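Local atomic coordinates of putative secreted salivary protein (Xenopsylla cheopis, PDB entry 5K6D), a protein that is secreted in flea saliva and inhibits the host voltage-gated sodium channel Nav1.5. Residues S5-K10 / T50-G55; T27-C32 / K70-C75. One frame throughout, in Å; residues are numbered along the deposited sequence.

How the interactions relate
Interactions 1 and 2 lie side by side, their centres about 11 Å apart, and their segments alternate along the chain. Residues 5-10 of interaction 1 meet the start of residues 27-32 of interaction 2: a probable backbone hydrogen bond runs from Lys29 N to Leu9 O (2.9 Å), and Cys8 O packs on Ala28 CB at 3.4 Å. Residues 50-55 come close to residues 70-75 through sulfur, Cys53 SG lying 3.6 Å from Cys75 SG, although these two belong to different disulfides. Interaction 1 thus ties the N-terminal region to the end of helix 38-51, and interaction 2 builds the sheet edge that the same helix covers.

Interaction 1. Residues S5-K10 / T50-G55; sequences SERCLK and TGVCLG
Val52, Cys8 and Cys53 carry this buried contact between the short helix 6-10 and the chain just beyond helix 38-51. The covalent link is the disulfide, Cys8 SG to Cys53 SG at 2.0 Å, which closes with a right-handed chi3 of 94°. Its two halves are built differently: Cys8 sends SG anti to its backbone N (chi1 166°), whereas Cys53 holds SG beside its backbone N (chi1 -62°). The CA atoms of Cys8 and Cys53 stand 4.8 Å apart.

Alongside the disulfide, Val52 points at the helix. With CG1 anti to the backbone N, this single methyl does most of the touching, reaching Cys8 N at 3.7 Å and Arg7 NH1 at 3.8 Å. The Arg7 chain crosses Val52 at about a right angle and bends at chi3, so that CG1 sits over one face of the guanidinium.

The amide packed against that methyl is already satisfied. Ser5, the N-cap, places OG between its backbone N and carbonyl carbon, where it accepts from Cys8 N at 3.0 Å. A water adds a polar bridge, accepting from Ser5 N and donating to Val52 O, both at 2.9 Å. The capped start of the helix is thus joined to the 50-55 chain by sulfur, by a methyl and through solvent.

Beyond the two segments, Cys8 O accepts from His48 NE2 of helix 38-51, while Trp2 packs against Cys53. Helix 38-51 is joined to strand 73-76 by Cys45-Cys73 and Cys49-Cys75, consistent with the cysteine-stabilised alpha-beta fold known from scorpion toxins; the Cys8-Cys53 disulfide adds to that core by fastening the N-terminal segment to the chain just past the helix.

Interaction 2. Residues T27-C32 / K70-C75; sequences TAKGQC and KEDCYC
Asp72 OD1 is gripped twice: by Gly30 N at 2.8 Å, along a nearly straight N-H (163°) that meets it from above the carboxylate plane, and by a water that donates to it at 2.7 Å. The Asp72 CG stands beside its backbone N (chi1 -68°), which brings the carboxylate over the type II turn from Ala28 to Gln31, where Gly30 takes its positive phi.

On one side of this turn the chains pair as antiparallel strands. Ala28 and Cys73 form a hydrogen-bonded pair, Ala28 N giving to Cys73 O at 2.7 Å and Cys73 N returning to Ala28 O at 3.0 Å. Thr27 lies next to the Tyr74 ring, pointing the same way, with OG1 3.6 Å from CE2. Beyond the turn, Cys32 N donates to Glu71 O at 2.9 Å, well above the carbonyl plane.

Gln31 CB and Cys32 SG close over Cys73 CB. Cys73 and Cys75 are bonded to Cys45 and Cys49 of helix 38-51, a CXC-to-CXXXC pairing consistent with the cysteine-stabilised alpha-beta motif, and Cys32 bonds to Cys60.

Lys29 NZ stays 4.8 Å from Asp72 OD1, yet donates to two waters, one bonded to each carboxylate oxygen. Such a water-mediated pairing, together with the Gly30 amide, would stabilise Asp72 as the charged carboxylate despite its burial.

Interaction 1. Residues S5-K10 / T50-G55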
# COMPACT_ATOMS: atom_id res chain seq x y z
N SER A 5 -9.81 -0.07 3.18
CA SER A 5 -10.18 -1.16 4.07
C SER A 5 -9.05 -1.56 5.02
O SER A 5 -7.88 -1.22 4.79
CB SER A 5 -10.60 -2.38 3.26
OG SER A 5 -9.49 -2.87 2.54
N GLU A 6 -9.39 -2.30 6.07
CA GLU A 6 -8.36 -2.95 6.88
C GLU A 6 -7.43 -3.80 6.03
O GLU A 6 -6.22 -3.82 6.24
CB GLU A 6 -8.98 -3.84 7.95
CG GLU A 6 -9.76 -3.11 9.01
CD GLU A 6 -10.19 -4.02 10.15
OE1 GLU A 6 -10.17 -5.26 10.00
OE2 GLU A 6 -10.56 -3.49 11.23
N ARG A 7 -7.99 -4.52 5.07
CA ARG A 7 -7.18 -5.35 4.18
C ARG A 7 -6.14 -4.52 3.46
O ARG A 7 -4.99 -4.94 3.31
CB ARG A 7 -8.07 -6.07 3.18
CG ARG A 7 -8.93 -7.13 3.80
CD ARG A 7 -9.83 -7.74 2.76
NE ARG A 7 -9.11 -8.57 1.80
CZ ARG A 7 -9.08 -8.38 0.48
NH1 ARG A 7 -9.72 -7.34 -0.08
NH2 ARG A 7 -8.42 -9.23 -0.28
N CYS A 8 -6.53 -3.33 3.02
CA CYS A 8 -5.58 -2.42 2.40
C CYS A 8 -4.42 -2.11 3.33
O CYS A 8 -3.25 -2.25 2.95
CB CYS A 8 -6.30 -1.13 1.98
SG CYS A 8 -5.23 0.24 1.56
N LEU A 9 -4.74 -1.70 4.56
CA LEU A 9 -3.73 -1.17 5.47
C LEU A 9 -2.90 -2.25 6.14
O LEU A 9 -1.67 -2.18 6.14
CB LEU A 9 -4.39 -0.28 6.53
CG LEU A 9 -5.04 0.99 5.98
CD1 LEU A 9 -5.72 1.76 7.09
CD2 LEU A 9 -4.01 1.88 5.29
N LYS A 10 -3.55 -3.24 6.75
CA LYS A 10 -2.78 -4.25 7.49
C LYS A 10 -2.64 -5.57 6.73
O LYS A 10 -1.89 -6.45 7.16
CB LYS A 10 -3.38 -4.49 8.89
CG LYS A 10 -4.76 -5.08 8.94
CD LYS A 10 -5.21 -5.28 10.40
CE LYS A 10 -6.55 -5.97 10.51
NZ LYS A 10 -6.94 -6.14 11.93
N THR A 50 -4.04 -0.94 -6.34
CA THR A 50 -5.18 -0.76 -7.23
C THR A 50 -6.31 -1.75 -6.93
O THR A 50 -7.49 -1.40 -7.03
CB THR A 50 -4.80 -0.91 -8.71
OG1 THR A 50 -4.29 -2.24 -8.94
CG2 THR A 50 -3.76 0.13 -9.13
N GLY A 51 -5.96 -2.98 -6.57
CA GLY A 51 -6.94 -4.03 -6.42
C GLY A 51 -7.55 -4.17 -5.04
O GLY A 51 -8.66 -4.69 -4.92
N VAL A 52 -6.84 -3.73 -4.01
CA VAL A 52 -7.33 -3.86 -2.64
C VAL A 52 -7.58 -2.48 -2.03
O VAL A 52 -8.66 -2.23 -1.50
CB VAL A 52 -6.36 -4.70 -1.76
CG1 VAL A 52 -6.89 -4.81 -0.34
CG2 VAL A 52 -6.17 -6.10 -2.36
N CYS A 53 -6.60 -1.58 -2.12
CA CYS A 53 -6.81 -0.21 -1.65
C CYS A 53 -7.69 0.63 -2.58
O CYS A 53 -8.16 1.68 -2.18
CB CYS A 53 -5.46 0.49 -1.44
SG CYS A 53 -4.38 -0.27 -0.20
N LEU A 54 -7.89 0.16 -3.81
CA LEU A 54 -8.70 0.84 -4.82
C LEU A 54 -8.16 2.24 -5.10
O LEU A 54 -8.91 3.20 -5.32
CB LEU A 54 -10.17 0.90 -4.39
CG LEU A 54 -10.78 -0.45 -3.97
CD1 LEU A 54 -12.25 -0.28 -3.60
CD2 LEU A 54 -10.61 -1.50 -5.06
N GLY A 55 -6.84 2.35 -5.12
CA GLY A 55 -6.16 3.57 -5.50
C GLY A 55 -5.69 3.52 -6.94
O GLY A 55 -6.09 2.64 -7.72
O HOH W 1 -9.92 -0.35 0.25

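Interaction 2. Residues T27-C32 / K70-C75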
# COMPACT_ATOMS: atom_id res chain seq x y z
N THR A 27 -0.69 3.58 3.79
CA THR A 27 0.38 2.64 4.09
C THR A 27 -0.15 1.22 4.11
O THR A 27 -0.88 0.81 5.02
CB THR A 27 1.04 2.95 5.43
OG1 THR A 27 1.56 4.28 5.39
CG2 THR A 27 2.16 1.96 5.71
N ALA A 28 0.20 0.47 3.07
CA ALA A 28 -0.11 -0.95 2.97
C ALA A 28 1.05 -1.70 3.60
O ALA A 28 2.05 -2.02 2.95
CB ALA A 28 -0.33 -1.35 1.53
N LYS A 29 0.91 -1.93 4.89
CA LYS A 29 1.98 -2.49 5.69
C LYS A 29 2.45 -3.84 5.17
O LYS A 29 1.64 -4.71 4.85
CB LYS A 29 1.52 -2.63 7.14
CG LYS A 29 2.60 -3.08 8.09
CD LYS A 29 2.07 -3.13 9.51
CE LYS A 29 3.14 -3.53 10.51
NZ LYS A 29 4.23 -2.51 10.60
N GLY A 30 3.77 -4.00 5.08
CA GLY A 30 4.37 -5.29 4.81
C GLY A 30 4.34 -5.84 3.40
O GLY A 30 4.92 -6.89 3.14
N GLN A 31 3.70 -5.14 2.46
CA GLN A 31 3.52 -5.73 1.13
C GLN A 31 4.83 -5.87 0.37
O GLN A 31 4.92 -6.67 -0.56
CB GLN A 31 2.53 -4.93 0.29
CG GLN A 31 1.12 -4.86 0.85
CD GLN A 31 0.42 -6.20 0.83
OE1 GLN A 31 0.65 -7.03 -0.06
NE2 GLN A 31 -0.43 -6.44 1.82
N CYS A 32 5.86 -5.11 0.77
CA CYS A 32 7.15 -5.16 0.09
C CYS A 32 8.22 -5.90 0.89
O CYS A 32 9.42 -5.74 0.63
CB CYS A 32 7.61 -3.74 -0.24
SG CYS A 32 6.48 -2.87 -1.35
N LYS A 70 11.01 0.38 3.84
CA LYS A 70 11.21 -0.41 2.62
C LYS A 70 10.33 -1.66 2.56
O LYS A 70 10.12 -2.21 1.48
CB LYS A 70 12.68 -0.80 2.48
CG LYS A 70 13.17 -1.78 3.52
CD LYS A 70 14.67 -2.02 3.37
CE LYS A 70 15.26 -2.70 4.61
NZ LYS A 70 14.83 -4.13 4.73
N GLU A 71 9.83 -2.11 3.71
CA GLU A 71 8.95 -3.28 3.73
C GLU A 71 7.50 -2.92 3.44
O GLU A 71 6.68 -3.80 3.21
CB GLU A 71 9.05 -4.00 5.08
CG GLU A 71 10.43 -4.53 5.39
CD GLU A 71 10.45 -5.45 6.60
OE1 GLU A 71 9.57 -5.32 7.47
OE2 GLU A 71 11.36 -6.31 6.67
N ASP A 72 7.20 -1.63 3.48
CA ASP A 72 5.83 -1.17 3.27
C ASP A 72 5.61 -0.68 1.85
O ASP A 72 6.54 -0.29 1.14
CB ASP A 72 5.46 -0.07 4.27
CG ASP A 72 5.38 -0.57 5.70
OD1 ASP A 72 5.32 -1.80 5.93
OD2 ASP A 72 5.35 0.29 6.61
N CYS A 73 4.35 -0.72 1.46
CA CYS A 73 3.88 -0.29 0.16
C CYS A 73 3.03 0.96 0.39
O CYS A 73 2.24 0.98 1.32
CB CYS A 73 3.08 -1.43 -0.47
SG CYS A 73 2.05 -1.06 -1.89
N TYR A 74 3.21 1.99 -0.43
CA TYR A 74 2.54 3.27 -0.23
C TYR A 74 1.65 3.56 -1.43
O TYR A 74 2.14 3.75 -2.55
CB TYR A 74 3.57 4.38 0.01
CG TYR A 74 4.39 4.10 1.25
CD1 TYR A 74 5.54 3.33 1.20
CD2 TYR A 74 3.98 4.60 2.49
CE1 TYR A 74 6.27 3.06 2.35
CE2 TYR A 74 4.71 4.34 3.64
CZ TYR A 74 5.85 3.58 3.55
OH TYR A 74 6.60 3.31 4.68
N CYS A 75 0.34 3.57 -1.18
CA CYS A 75 -0.65 3.67 -2.23
C CYS A 75 -1.20 5.07 -2.40
O CYS A 75 -1.53 5.74 -1.43
CB CYS A 75 -1.82 2.73 -1.95
SG CYS A 75 -1.37 1.00 -1.73
O HOH W 2 3.94 0.07 9.02
O HOH W 3 5.93 -2.91 8.32
O HOH W 4 12.07 -4.50 1.09